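Local coordinates for protein type II restriction enzyme ngomi (Neisseria gonorrhoeae, PDB 1FIU) that recognises the double-stranded DNA sequence 5'-GCCGGC-3' and cleaves it after the first G as a magnesium-dependent homotetrameric type II restriction endonuclease, at the interface of chains A and B. Numbering follows the deposited sequence. Chains: chain A/B, Type II restriction enzyme ngomi.

The interface of chains A and B. Residues chain A 209-212; chain B 213, 215-216, 239, 286.
This is part of a two-fold symmetric interface between subunits of the NgoMIV restriction endonuclease, a homotetramer. The patch helps join chains A and B; in it A:Arg209 and A:Arg212 reach from the loop after helix 197-208 of chain A to B:Asp239, B:Leu213 and B:His215. Its twin has the chains exchanged.

A:Arg209 forms a salt bridge with B:Asp239. It turns its NE edge to the aspartate, and two N-H groups converge on one carboxylate oxygen. NE is 2.9 Å from OD1 of B:Asp239 and lies off the carboxylate plane; NH2 donates to the same OD1 almost in line with its C-O bond. The guanidinium and carboxylate planes stand 89° apart. Methyl CD2 of B:Leu213 covers one guanidinium face near its rim. OD2 of B:Asp239 accepts a hydrogen bond from the backbone N of B:Ile216 at 2.9 Å, from well above the carboxylate plane. This second-shell bond ties the aspartate to strand 215-220 and probably helps fix its rotation.

A:Arg212, three residues further on, reaches a second spot on chain B. Its CG is anti to the backbone N (chi1 -168°), and the extended chain carries the guanidinium past B:His215 to a backbone carbonyl. NE donates to O of B:Leu213 at 2.8 Å, in the carbonyl plane. NH2 binds the same oxygen at 3.0 Å, from above that plane. Methylene CD sits over the centre of the B:His215 ring, 3.4 Å from its centroid, in a CH-pi contact.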
# COMPACT_ATOMS: atom_id res chain seq x y z
N ARG A 209 6.02 10.63 0.99
CA ARG A 209 6.09 11.93 0.34
C ARG A 209 5.15 13.02 0.85
O ARG A 209 4.05 12.74 1.33
CB ARG A 209 5.78 11.80 -1.16
CG ARG A 209 4.27 11.62 -1.44
CD ARG A 209 3.98 11.35 -2.93
NE ARG A 209 2.55 11.44 -3.22
CZ ARG A 209 1.64 10.49 -2.99
NH1 ARG A 209 1.99 9.31 -2.47
NH2 ARG A 209 0.35 10.72 -3.28
N LYS A 210 5.63 14.25 0.72
CA LYS A 210 4.81 15.43 1.00
C LYS A 210 5.01 16.20 -0.29
O LYS A 210 6.07 16.79 -0.52
CB LYS A 210 5.34 16.20 2.22
CG LYS A 210 5.15 15.42 3.49
CD LYS A 210 5.50 16.30 4.70
CE LYS A 210 5.32 15.52 5.97
NZ LYS A 210 5.63 16.41 7.17
N GLY A 211 4.01 16.18 -1.16
CA GLY A 211 4.11 16.83 -2.45
C GLY A 211 3.99 15.78 -3.56
O GLY A 211 3.67 14.63 -3.26
N ARG A 212 4.23 16.17 -4.83
CA ARG A 212 4.10 15.23 -5.95
C ARG A 212 5.20 14.17 -5.93
O ARG A 212 6.35 14.46 -5.68
CB ARG A 212 4.12 15.94 -7.32
CG ARG A 212 3.68 14.98 -8.48
CD ARG A 212 3.73 15.62 -9.89
NE ARG A 212 3.34 14.64 -10.91
CZ ARG A 212 3.30 14.85 -12.23
NH1 ARG A 212 3.62 16.04 -12.74
NH2 ARG A 212 2.91 13.87 -13.05
N LEU B 213 3.18 9.42 -11.43
CA LEU B 213 1.94 9.63 -10.71
C LEU B 213 1.48 11.07 -10.90
O LEU B 213 2.29 11.99 -10.84
CB LEU B 213 2.17 9.38 -9.21
CG LEU B 213 0.90 9.43 -8.34
CD1 LEU B 213 0.03 8.19 -8.64
CD2 LEU B 213 1.30 9.43 -6.84
N HIS B 215 -0.36 14.68 -9.95
CA HIS B 215 -0.51 15.42 -8.69
C HIS B 215 -1.81 14.86 -8.10
O HIS B 215 -2.77 14.61 -8.85
CB HIS B 215 -0.74 16.89 -9.00
CG HIS B 215 0.51 17.63 -9.33
ND1 HIS B 215 0.97 17.84 -10.62
CD2 HIS B 215 1.41 18.22 -8.51
CE1 HIS B 215 2.10 18.52 -10.57
NE2 HIS B 215 2.39 18.76 -9.31
N ILE B 216 -1.86 14.67 -6.79
CA ILE B 216 -3.08 14.19 -6.11
C ILE B 216 -3.30 15.16 -4.95
O ILE B 216 -2.58 15.10 -3.96
CB ILE B 216 -2.91 12.78 -5.57
CG1 ILE B 216 -2.58 11.82 -6.71
CG2 ILE B 216 -4.20 12.33 -4.91
CD1 ILE B 216 -2.33 10.37 -6.24
N ASP B 239 -1.07 14.28 -1.80
CA ASP B 239 0.17 15.07 -1.83
C ASP B 239 0.13 16.21 -0.80
O ASP B 239 1.11 16.46 -0.09
CB ASP B 239 0.40 15.70 -3.21
CG ASP B 239 0.58 14.67 -4.33
OD1 ASP B 239 0.64 13.45 -4.04
OD2 ASP B 239 0.68 15.10 -5.49
N VAL B 286 5.53 22.19 -10.59
CA VAL B 286 6.83 21.60 -10.24
C VAL B 286 7.34 20.66 -11.34
O VAL B 286 8.56 20.58 -11.51
CB VAL B 286 6.76 20.82 -8.91
CG1 VAL B 286 6.39 21.76 -7.75
CG2 VAL B 286 5.76 19.71 -9.04
OXT VAL B 286 6.50 20.02 -12.00